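Local coordinates for Lys-gingipain catalytic subunit (Porphyromonas gingivalis, PDB 6I9A), which cleaves proteins after lysine as a secreted cysteine endopeptidase, acting on substrates such as haemoglobin, collagen and immunoglobulins, and may serve as a virulence factor in periodontal disease, at residues A[372-377]-A[442-447]; A[392-397]-A[436-441]; A[281-286]-A[351-356]. All coordinates share one frame; numbering follows the deposited sequence.

Overall arrangement
Followed from the N terminus, the chain first closes a loop at contact 3, within the cysteine peptidase domain, where residues 281-286 meet the helix of residues 351-356 beside the bound inhibitor. The chain then enters the C-terminal immunoglobulin-like domain, where contact 1 brings residues 372-377 together with residues 442-447. Contact 2, between residues 392-397 and 436-441, is nested inside that second loop. Contacts 1 and 2 touch, through Asn375 and Ser395 and neighbouring strands 432-439 and 446-452; contact 2 packs the two beta-sandwich layers together, while contact 1 joins the lead-ins to edge strands 377-378 and 446-452. Contact 3 lies on the opposite side of the chain's centre, its centre about 37 Å from each of theirs.

Contact 1: A[372-377]-A[442-447]; sequences PKTNTY and NYLPVI
Asn442 O takes the first bond of a single parallel beta bridge that pairs Lys373 with Tyr443, at the end of the C-terminal immunoglobulin-like domain that adjoins the peptidase domain, an example of one backbone oxygen taking two bonds from the same residue. Asn442 O accepts Lys373 N at 2.9 Å and, from the opposite face of its carbonyl plane, Lys373 NZ at 3.1 Å. The side-chain OD1 of Asn442 accepts instead from the backbone of Arg369. Tyr443 comes next, its ring lying against the lysine: CB of Lys373 sits 3.8 Å from the ring centroid, and a bend at chi3 (-80°) brings CE, on the same side, to the rim at Tyr443 CE1 (3.4 Å). The ammonium beyond it forms an off-centre cation-pi contact. At the ring edge lies the backbone of Asn375, whose OD1 is held by Ser395. Leu444 completes the bridge, donating its N to Lys373 O at 2.8 Å, while Leu444 CD2 packs on Pro372 CG at 3.6 Å. Leu444 O accepts from two waters, one bound also to Asn375 N and the other to Asn375 ND2, which fill in where the backbones have parted. Val446, in strand 446-452, meets Tyr377, whose CG stands between its own backbone N and carbonyl carbon (chi1 66°). Val446 CG1 lies over one face of the Tyr377 ring, 3.7 Å from its centroid.

Contact 2: A[392-397]-A[436-441]; sequences IQASAG and VVITRS
Arg440 reaches across to the turn of Ser395 and Ala396, and its side chain shows how a long arm can tie together the segments that follow two packed strands. From CB, which points toward the other segment, CG is anti to the backbone N (chi1 -174°) and lies 4.3 Å from Gly397 O. The chain continues extended through CD, which passes 3.5 Å from Ser395 OG, to NE. CZ then comes to rest 3.1 Å from Ala396 O, the carbonyl oxygen standing over the centre of one guanidinium face. That oxygen is close to all three nitrogens, yet the angles are poor for hydrogen bonding, and the approach is better read as a face contact that probably has an electrostatic component. At the tip, NH1 donates to Ser395 OG at 2.9 Å, with the hydroxyl 17° out of the guanidinium plane. The same hydroxyl is hydrogen-bonded to Asn375 OD1, which helps to fix its position. Earlier in both strands the contact is apolar. Ala394 CB meets Ile438 CG2 at 3.9 Å, and Ile392 CD1 and Val436 CG1 approach tip to tip at 4.1 Å. Val400 of strand 399-404 touches both isoleucines. No backbone bonds join the two strands, whose axes lie 9.6 Å apart and are inclined by 29°: this is the face-to-face packing of two sheet layers about a hydrophobic core, typical of an immunoglobulin-like beta-sandwich.

Contact 3: A[281-286]-A[351-356]; sequences PNSYWG and HYYWEA. With H8E (benzyl-N-[(2S)-1-[[(3S)-7-amino-1-(benzylamino)-1,2-dioxoheptan-3-yl]amino]-5-(2-methyl-2-phenylhydrazinyl)-1,5-dioxopentan-2-yl]carbamate), chain I.
Pro281 and Ala356 bring the two backbones nearest, their CA atoms 5.8 Å apart, where the loop of residues 281-284 passes the C-terminal end of helix 350-356. Pro281 CG packs tightly on Ala356 CB at 3.5 Å. Two tyrosines of the helix hold the loop by their hydroxyls. Tyr352, with CG anti to the backbone N (chi1 -177°), donates OH to Asn282 O at 2.7 Å, the oxygen lying at the ring edge. Tyr353 OH accepts the N-H of Tyr284 in a nearly straight bond of 3.0 Å and is also bound to Asp288. Tyr284 turns its ring edge toward the face of Tyr352 in an offset edge-to-face pair, with planes 80° apart, and a water links the two hydroxyls. The loop so positioned lines the inhibitor pocket: Ser283 O accepts NBG of H8E at 2.9 Å, Trp285 N donates to its OAD at 3.0 Å, and the Trp285 indole lies against the inhibitor's lysine-like chain. Asn282 lies beside the nucleophile Cys249. The loop connects strand 273-279 to helix 285-293, with Tyr284 at the N-cap, while helix 350-356 leads into strand 357-361, the antiparallel neighbour of 273-279 at the sheet edge.

Contact 1: A[372-377]-A[442-447]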
loop_
_atom_site.group_PDB
_atom_site.type_symbol
_atom_site.label_atom_id
_atom_site.label_comp_id
_atom_site.label_asym_id
_atom_site.label_seq_id
_atom_site.Cartn_x
_atom_site.Cartn_y
_atom_site.Cartn_z
ATOM N N PRO A 372 -9.678 -5.081 -13.406
ATOM C CA PRO A 372 -10.176 -6.028 -12.381
ATOM C C PRO A 372 -11.427 -6.771 -12.887
ATOM O O PRO A 372 -12.154 -6.296 -13.770
ATOM C CB PRO A 372 -10.476 -5.137 -11.180
ATOM C CG PRO A 372 -10.763 -3.753 -11.817
ATOM C CD PRO A 372 -9.761 -3.680 -12.955
ATOM N N LYS A 373 -11.632 -7.958 -12.344
ATOM C CA LYS A 373 -12.732 -8.831 -12.717
ATOM C C LYS A 373 -14.025 -8.419 -12.068
ATOM O O LYS A 373 -14.057 -7.711 -11.068
ATOM C CB LYS A 373 -12.381 -10.268 -12.318
ATOM C CG LYS A 373 -11.188 -10.802 -13.166
ATOM C CD LYS A 373 -10.698 -12.161 -12.742
ATOM C CE LYS A 373 -9.790 -12.150 -11.536
ATOM N NZ LYS A 373 -8.932 -10.940 -11.409
ATOM N N THR A 374 -15.135 -8.903 -12.632
ATOM C CA THR A 374 -16.454 -8.674 -12.069
ATOM C C THR A 374 -16.775 -9.865 -11.172
ATOM O O THR A 374 -16.668 -11.025 -11.609
ATOM C CB THR A 374 -17.483 -8.508 -13.203
ATOM O OG1 THR A 374 -17.129 -7.336 -13.941
ATOM C CG2 THR A 374 -18.907 -8.296 -12.663
ATOM N N ASN A 375 -17.152 -9.597 -9.930
ATOM C CA ASN A 375 -17.364 -10.674 -8.979
ATOM C C ASN A 375 -18.746 -11.307 -9.188
ATOM O O ASN A 375 -19.614 -10.725 -9.855
ATOM C CB ASN A 375 -17.229 -10.102 -7.520
ATOM C CG ASN A 375 -16.667 -11.136 -6.557
ATOM O OD1 ASN A 375 -16.713 -12.338 -6.849
ATOM N ND2 ASN A 375 -16.150 -10.682 -5.408
ATOM N N THR A 376 -18.944 -12.466 -8.557
ATOM C CA THR A 376 -20.211 -13.185 -8.520
ATOM C C THR A 376 -20.648 -13.222 -7.069
ATOM O O THR A 376 -19.795 -13.295 -6.166
ATOM C CB THR A 376 -20.073 -14.588 -9.084
ATOM O OG1 THR A 376 -19.186 -15.336 -8.257
ATOM C CG2 THR A 376 -19.624 -14.582 -10.545
ATOM N N TYR A 377 -21.962 -13.117 -6.820
ATOM C CA TYR A 377 -22.448 -13.118 -5.443
ATOM C C TYR A 377 -23.936 -13.346 -5.455
ATOM O O TYR A 377 -24.600 -13.131 -6.483
ATOM C CB TYR A 377 -22.092 -11.767 -4.757
ATOM C CG TYR A 377 -22.808 -10.600 -5.374
ATOM C CD1 TYR A 377 -24.015 -10.153 -4.853
ATOM C CD2 TYR A 377 -22.307 -9.970 -6.501
ATOM C CE1 TYR A 377 -24.717 -9.120 -5.445
ATOM C CE2 TYR A 377 -22.990 -8.922 -7.103
ATOM C CZ TYR A 377 -24.204 -8.503 -6.570
ATOM O OH TYR A 377 -24.901 -7.459 -7.140
ATOM N N ASN A 442 -8.117 -7.746 -7.048
ATOM C CA ASN A 442 -8.249 -7.691 -8.501
ATOM C C ASN A 442 -9.699 -7.940 -8.963
ATOM O O ASN A 442 -9.902 -8.351 -10.101
ATOM C CB ASN A 442 -7.262 -8.578 -9.244
ATOM C CG ASN A 442 -7.003 -8.016 -10.612
ATOM O OD1 ASN A 442 -7.098 -6.793 -10.826
ATOM N ND2 ASN A 442 -6.651 -8.876 -11.551
ATOM N N TYR A 443 -10.680 -7.651 -8.080
ATOM C CA TYR A 443 -12.089 -7.628 -8.459
ATOM C C TYR A 443 -12.672 -6.280 -8.156
ATOM O O TYR A 443 -12.315 -5.610 -7.176
ATOM C CB TYR A 443 -12.907 -8.687 -7.671
ATOM C CG TYR A 443 -12.763 -10.083 -8.207
ATOM C CD1 TYR A 443 -11.582 -10.804 -8.032
ATOM C CD2 TYR A 443 -13.807 -10.694 -8.906
ATOM C CE1 TYR A 443 -11.435 -12.089 -8.563
ATOM C CE2 TYR A 443 -13.660 -11.966 -9.452
ATOM C CZ TYR A 443 -12.491 -12.674 -9.241
ATOM O OH TYR A 443 -12.348 -13.927 -9.799
ATOM N N LEU A 444 -13.625 -5.859 -8.990
ATOM C CA LEU A 444 -14.398 -4.671 -8.699
ATOM C C LEU A 444 -15.216 -4.908 -7.426
ATOM O O LEU A 444 -15.706 -6.021 -7.214
ATOM C CB LEU A 444 -15.352 -4.401 -9.887
ATOM C CG LEU A 444 -14.636 -3.982 -11.167
ATOM C CD1 LEU A 444 -15.593 -4.070 -12.366
ATOM C CD2 LEU A 444 -14.094 -2.535 -11.061
ATOM N N PRO A 445 -15.378 -3.887 -6.602
ATOM C CA PRO A 445 -16.181 -4.066 -5.364
ATOM C C PRO A 445 -17.666 -4.188 -5.679
ATOM O O PRO A 445 -18.157 -3.639 -6.682
ATOM C CB PRO A 445 -15.896 -2.774 -4.580
ATOM C CG PRO A 445 -15.615 -1.715 -5.669
ATOM C CD PRO A 445 -14.884 -2.492 -6.766
ATOM N N VAL A 446 -18.382 -4.863 -4.790
ATOM C CA VAL A 446 -19.853 -4.937 -4.804
ATOM C C VAL A 446 -20.318 -4.134 -3.610
ATOM O O VAL A 446 -19.874 -4.409 -2.466
ATOM C CB VAL A 446 -20.315 -6.398 -4.716
ATOM C CG1 VAL A 446 -21.837 -6.477 -4.645
ATOM C CG2 VAL A 446 -19.773 -7.240 -5.867
ATOM N N ILE A 447 -21.152 -3.122 -3.831
ATOM C CA ILE A 447 -21.623 -2.221 -2.764
ATOM C C ILE A 447 -23.137 -2.170 -2.855
ATOM O O ILE A 447 -23.704 -1.621 -3.799
ATOM C CB ILE A 447 -20.986 -0.841 -2.916
ATOM C CG1 ILE A 447 -19.454 -0.921 -2.898
ATOM C CG2 ILE A 447 -21.536 0.135 -1.828
ATOM C CD1 ILE A 447 -18.793 0.446 -3.167
HETATM O O HOH W 1 -15.905 -7.868 -5.149
HETATM O O HOH W 2 -17.650 -6.979 -9.014
#

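Contact 2: A[392-397]-A[436-441]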
loop_
_atom_site.group_PDB
_atom_site.type_symbol
_atom_site.label_atom_id
_atom_site.label_comp_id
_atom_site.label_asym_id
_atom_site.label_seq_id
_atom_site.Cartn_x
_atom_site.Cartn_y
_atom_site.Cartn_z
ATOM N N ILE A 392 -23.677 -15.527 3.112
ATOM C CA ILE A 392 -23.704 -14.686 1.938
ATOM C C ILE A 392 -22.819 -15.401 0.926
ATOM O O ILE A 392 -21.738 -15.827 1.306
ATOM C CB ILE A 392 -23.304 -13.207 2.233
ATOM C CG1 ILE A 392 -24.394 -12.567 3.152
ATOM C CG2 ILE A 392 -23.141 -12.470 0.941
ATOM C CD1 ILE A 392 -24.257 -11.098 3.529
ATOM N N GLN A 393 -23.273 -15.557 -0.319
ATOM C CA GLN A 393 -22.426 -16.264 -1.257
ATOM C C GLN A 393 -21.679 -15.267 -2.138
ATOM O O GLN A 393 -22.215 -14.245 -2.546
ATOM C CB GLN A 393 -23.219 -17.296 -2.049
ATOM C CG GLN A 393 -23.864 -18.358 -1.134
ATOM C CD GLN A 393 -25.102 -17.851 -0.420
ATOM O OE1 GLN A 393 -25.853 -17.016 -0.944
ATOM N NE2 GLN A 393 -25.351 -18.367 0.783
ATOM N N ALA A 394 -20.416 -15.603 -2.417
ATOM C CA ALA A 394 -19.540 -14.776 -3.242
ATOM C C ALA A 394 -18.397 -15.636 -3.711
ATOM O O ALA A 394 -18.139 -16.685 -3.132
ATOM C CB ALA A 394 -19.035 -13.561 -2.470
ATOM N N SER A 395 -17.687 -15.200 -4.757
ATOM C CA SER A 395 -16.590 -16.032 -5.229
ATOM C C SER A 395 -15.602 -16.354 -4.119
ATOM O O SER A 395 -15.334 -15.507 -3.241
ATOM C CB SER A 395 -15.856 -15.432 -6.428
ATOM O OG SER A 395 -15.137 -14.267 -6.034
ATOM N N ALA A 396 -15.031 -17.554 -4.170
ATOM C CA ALA A 396 -14.093 -18.015 -3.152
ATOM C C ALA A 396 -13.007 -16.967 -2.878
ATOM O O ALA A 396 -12.336 -16.501 -3.780
ATOM C CB ALA A 396 -13.462 -19.325 -3.581
ATOM N N GLY A 397 -12.824 -16.663 -1.601
ATOM C CA GLY A 397 -11.817 -15.698 -1.185
ATOM C C GLY A 397 -12.335 -14.300 -0.998
ATOM O O GLY A 397 -11.629 -13.458 -0.455
ATOM N N VAL A 436 -23.911 -3.791 2.557
ATOM C CA VAL A 436 -23.220 -5.049 2.330
ATOM C C VAL A 436 -22.183 -4.772 1.295
ATOM O O VAL A 436 -22.507 -4.353 0.191
ATOM C CB VAL A 436 -24.151 -6.193 1.881
ATOM C CG1 VAL A 436 -23.368 -7.493 1.701
ATOM C CG2 VAL A 436 -25.296 -6.383 2.875
ATOM N N VAL A 437 -20.910 -4.995 1.628
ATOM C CA VAL A 437 -19.769 -4.731 0.729
ATOM C C VAL A 437 -19.027 -6.014 0.552
ATOM O O VAL A 437 -18.749 -6.726 1.534
ATOM C CB VAL A 437 -18.876 -3.579 1.259
ATOM C CG1 VAL A 437 -17.621 -3.407 0.388
ATOM C CG2 VAL A 437 -19.669 -2.273 1.297
ATOM N N ILE A 438 -18.692 -6.323 -0.706
ATOM C CA ILE A 438 -17.913 -7.517 -1.034
ATOM C C ILE A 438 -16.702 -7.106 -1.831
ATOM O O ILE A 438 -16.860 -6.433 -2.865
ATOM C CB ILE A 438 -18.745 -8.567 -1.805
ATOM C CG1 ILE A 438 -20.106 -8.847 -1.092
ATOM C CG2 ILE A 438 -17.921 -9.858 -2.021
ATOM C CD1 ILE A 438 -21.040 -9.818 -1.924
ATOM N N THR A 439 -15.522 -7.467 -1.342
ATOM C CA THR A 439 -14.273 -7.098 -2.041
ATOM C C THR A 439 -13.429 -8.337 -2.224
ATOM O O THR A 439 -13.568 -9.347 -1.521
ATOM C CB THR A 439 -13.485 -6.036 -1.224
ATOM O OG1 THR A 439 -13.183 -6.535 0.087
ATOM C CG2 THR A 439 -14.219 -4.694 -1.096
ATOM N N ARG A 440 -12.548 -8.269 -3.210
ATOM C CA ARG A 440 -11.596 -9.326 -3.466
ATOM C C ARG A 440 -10.466 -8.740 -4.272
ATOM O O ARG A 440 -10.708 -7.886 -5.133
ATOM C CB ARG A 440 -12.259 -10.499 -4.229
ATOM C CG ARG A 440 -11.348 -11.713 -4.398
ATOM C CD ARG A 440 -12.062 -12.868 -5.074
ATOM N NE ARG A 440 -11.069 -13.894 -5.378
ATOM C CZ ARG A 440 -11.296 -14.922 -6.194
ATOM N NH1 ARG A 440 -12.504 -15.097 -6.747
ATOM N NH2 ARG A 440 -10.321 -15.780 -6.470
ATOM N N SER A 441 -9.234 -9.205 -4.050
ATOM C CA SER A 441 -8.083 -8.684 -4.806
ATOM C C SER A 441 -8.316 -8.833 -6.317
ATOM O O SER A 441 -8.652 -9.918 -6.801
ATOM C CB SER A 441 -6.834 -9.473 -4.415
ATOM O OG SER A 441 -5.755 -9.153 -5.297
#

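Contact 3: A[281-286]-A[351-356]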
loop_
_atom_site.group_PDB
_atom_site.type_symbol
_atom_site.label_atom_id
_atom_site.label_comp_id
_atom_site.label_asym_id
_atom_site.label_seq_id
_atom_site.Cartn_x
_atom_site.Cartn_y
_atom_site.Cartn_z
ATOM N N PRO A 281 16.115 7.438 3.330
ATOM C CA PRO A 281 17.552 7.703 3.112
ATOM C C PRO A 281 17.910 7.327 1.670
ATOM O O PRO A 281 17.048 7.006 0.816
ATOM C CB PRO A 281 18.205 6.752 4.088
ATOM C CG PRO A 281 17.342 5.489 3.960
ATOM C CD PRO A 281 15.929 6.096 3.931
ATOM N N ASN A 282 19.198 7.289 1.372
ATOM C CA ASN A 282 19.639 6.763 0.081
ATOM C C ASN A 282 19.203 5.327 -0.079
ATOM O O ASN A 282 19.173 4.570 0.910
ATOM C CB ASN A 282 21.183 6.815 0.007
ATOM C CG ASN A 282 21.712 8.232 0.007
ATOM O OD1 ASN A 282 20.987 9.195 -0.205
ATOM N ND2 ASN A 282 23.025 8.379 0.212
ATOM N N SER A 283 18.892 4.919 -1.290
ATOM C CA SER A 283 18.717 3.500 -1.582
ATOM C C SER A 283 19.954 3.027 -2.332
ATOM O O SER A 283 20.794 3.863 -2.703
ATOM C CB SER A 283 17.412 3.181 -2.323
ATOM O OG SER A 283 17.507 3.581 -3.682
ATOM N N TYR A 284 20.087 1.711 -2.532
ATOM C CA TYR A 284 21.310 1.180 -3.125
ATOM C C TYR A 284 20.999 0.309 -4.294
ATOM O O TYR A 284 19.984 -0.395 -4.338
ATOM C CB TYR A 284 22.107 0.371 -2.064
ATOM C CG TYR A 284 22.774 1.294 -1.079
ATOM C CD1 TYR A 284 22.058 1.883 -0.032
ATOM C CD2 TYR A 284 24.113 1.647 -1.236
ATOM C CE1 TYR A 284 22.653 2.830 0.792
ATOM C CE2 TYR A 284 24.720 2.584 -0.409
ATOM C CZ TYR A 284 24.001 3.142 0.617
ATOM O OH TYR A 284 24.683 4.021 1.429
ATOM N N TRP A 285 21.913 0.332 -5.282
ATOM C CA TRP A 285 21.654 -0.423 -6.508
ATOM C C TRP A 285 21.474 -1.903 -6.258
ATOM O O TRP A 285 20.606 -2.525 -6.887
ATOM C CB TRP A 285 22.801 -0.173 -7.501
ATOM C CG TRP A 285 22.712 1.153 -8.204
ATOM C CD1 TRP A 285 23.406 2.286 -7.904
ATOM C CD2 TRP A 285 21.818 1.503 -9.287
ATOM N NE1 TRP A 285 23.036 3.316 -8.753
ATOM C CE2 TRP A 285 22.068 2.863 -9.601
ATOM C CE3 TRP A 285 20.854 0.796 -10.028
ATOM C CZ2 TRP A 285 21.404 3.525 -10.623
ATOM C CZ3 TRP A 285 20.199 1.455 -11.063
ATOM C CH2 TRP A 285 20.469 2.808 -11.335
ATOM N N GLY A 286 22.325 -2.526 -5.431
ATOM C CA GLY A 286 22.206 -3.973 -5.244
ATOM C C GLY A 286 20.936 -4.394 -4.544
ATOM O O GLY A 286 20.128 -5.154 -5.070
ATOM N N HIS A 351 18.678 -4.461 7.791
ATOM C CA HIS A 351 18.131 -3.576 8.808
ATOM C C HIS A 351 17.903 -2.159 8.205
ATOM O O HIS A 351 16.848 -1.539 8.409
ATOM C CB HIS A 351 19.064 -3.567 10.020
ATOM C CG HIS A 351 18.515 -2.869 11.220
ATOM N ND1 HIS A 351 19.186 -2.969 12.436
ATOM C CD2 HIS A 351 17.387 -2.142 11.415
ATOM C CE1 HIS A 351 18.475 -2.270 13.320
ATOM N NE2 HIS A 351 17.366 -1.763 12.760
ATOM N N TYR A 352 18.911 -1.658 7.499
ATOM C CA TYR A 352 18.798 -0.385 6.825
ATOM C C TYR A 352 17.543 -0.344 5.942
ATOM O O TYR A 352 16.807 0.636 5.953
ATOM C CB TYR A 352 20.071 -0.156 6.000
ATOM C CG TYR A 352 20.140 1.166 5.281
ATOM C CD1 TYR A 352 19.439 1.375 4.101
ATOM C CD2 TYR A 352 21.004 2.171 5.708
ATOM C CE1 TYR A 352 19.562 2.561 3.389
ATOM C CE2 TYR A 352 21.136 3.360 5.001
ATOM C CZ TYR A 352 20.416 3.553 3.847
ATOM O OH TYR A 352 20.623 4.714 3.138
ATOM N N TYR A 353 17.329 -1.403 5.127
ATOM C CA TYR A 353 16.161 -1.414 4.210
ATOM C C TYR A 353 14.838 -1.369 4.958
ATOM O O TYR A 353 13.936 -0.620 4.545
ATOM C CB TYR A 353 16.204 -2.603 3.228
ATOM C CG TYR A 353 16.753 -2.115 1.895
ATOM C CD1 TYR A 353 15.963 -2.118 0.748
ATOM C CD2 TYR A 353 18.024 -1.542 1.809
ATOM C CE1 TYR A 353 16.420 -1.557 -0.443
ATOM C CE2 TYR A 353 18.458 -0.920 0.644
ATOM C CZ TYR A 353 17.652 -0.932 -0.474
ATOM O OH TYR A 353 18.103 -0.337 -1.619
ATOM N N TRP A 354 14.711 -2.104 6.080
ATOM C CA TRP A 354 13.457 -2.040 6.844
ATOM C C TRP A 354 13.263 -0.653 7.414
ATOM O O TRP A 354 12.112 -0.209 7.497
ATOM C CB TRP A 354 13.451 -3.135 7.913
ATOM C CG TRP A 354 13.266 -4.511 7.335
ATOM C CD1 TRP A 354 14.248 -5.439 7.059
ATOM C CD2 TRP A 354 12.029 -5.073 6.867
ATOM N NE1 TRP A 354 13.690 -6.553 6.478
ATOM C CE2 TRP A 354 12.320 -6.359 6.341
ATOM C CE3 TRP A 354 10.710 -4.599 6.816
ATOM C CZ2 TRP A 354 11.323 -7.194 5.809
ATOM C CZ3 TRP A 354 9.733 -5.432 6.321
ATOM C CH2 TRP A 354 10.032 -6.704 5.791
ATOM N N GLU A 355 14.336 0.068 7.804
ATOM C CA GLU A 355 14.212 1.453 8.250
ATOM C C GLU A 355 13.962 2.436 7.088
ATOM O O GLU A 355 13.452 3.541 7.319
ATOM C CB GLU A 355 15.499 1.903 8.946
ATOM C CG GLU A 355 15.742 1.321 10.333
ATOM C CD GLU A 355 16.992 1.860 10.993
ATOM O OE1 GLU A 355 17.882 2.402 10.295
ATOM O OE2 GLU A 355 17.068 1.764 12.236
ATOM N N ALA A 356 14.425 2.092 5.886
ATOM C CA ALA A 356 14.461 3.033 4.773
ATOM C C ALA A 356 13.122 3.210 4.046
ATOM O O ALA A 356 12.682 4.327 3.796
ATOM C CB ALA A 356 15.507 2.573 3.748
HETATM C CAQ H8E I . 20.455 13.214 -6.466
HETATM C CAK H8E I . 20.098 14.153 -7.457
HETATM C CAH H8E I . 20.531 13.976 -8.772
HETATM C CAL H8E I . 21.331 12.895 -9.130
HETATM C CAR H8E I . 21.681 12.000 -8.129
HETATM C CBO H8E I . 21.235 12.104 -6.819
HETATM C CBA H8E I . 21.690 11.161 -5.873
HETATM N NBE H8E I . 20.848 9.955 -5.809
HETATM C CBL H8E I . 21.346 8.721 -5.519
HETATM O OAE H8E I . 22.562 8.525 -5.405
HETATM C CBN H8E I . 20.318 7.605 -5.358
HETATM O OAG H8E I . 19.195 7.868 -5.888
HETATM C CBS H8E I . 20.923 6.208 -5.706
HETATM C CBB H8E I . 19.858 5.155 -6.036
HETATM C CAY H8E I . 20.458 3.823 -6.492
HETATM C CAX H8E I . 19.457 2.666 -6.586
HETATM C CAW H8E I . 18.511 2.816 -7.770
HETATM N NAB H8E I . 17.594 1.638 -7.814
HETATM N NBG H8E I . 21.827 5.695 -4.669
HETATM C C H8E I . 23.115 5.392 -4.826
HETATM O O H8E I . 23.766 5.543 -5.853
HETATM C CA H8E I . 23.793 5.001 -3.520
HETATM N N H8E I . 24.990 4.192 -3.731
HETATM C CBK H8E I . 24.937 2.925 -4.213
HETATM O OAD H8E I . 23.857 2.466 -4.611
HETATM O OBI H8E I . 26.050 2.295 -4.227
HETATM C CBD H8E I . 26.105 0.946 -4.820
HETATM C CBP H8E I . 27.486 0.492 -4.969
HETATM C CAS H8E I . 28.088 -0.364 -4.045
HETATM C CAM H8E I . 29.428 -0.838 -4.182
HETATM C CAI H8E I . 30.147 -0.328 -5.276
HETATM C CAN H8E I . 29.568 0.576 -6.153
HETATM C CAT H8E I . 28.254 0.991 -6.023
HETATM C CB H8E I . 24.182 6.272 -2.746
HETATM C CG H8E I . 25.155 7.193 -3.530
HETATM C CD H8E I . 25.212 8.562 -2.921
HETATM O OE1 H8E I . 25.943 8.790 -1.956
HETATM N NE2 H8E I . 24.351 9.424 -3.494
HETATM N NBT H8E I . 24.119 10.710 -2.982
HETATM C CAA H8E I . 22.706 10.902 -2.557
HETATM C CBQ H8E I . 24.874 11.746 -3.612
HETATM C CAU H8E I . 24.421 13.074 -3.654
HETATM C CAO H8E I . 25.209 14.069 -4.225
HETATM C CAJ H8E I . 26.447 13.751 -4.770
HETATM C CAP H8E I . 26.892 12.437 -4.775
HETATM C CAV H8E I . 26.118 11.439 -4.179
HETATM O O HOH W 3 23.352 5.522 3.239
#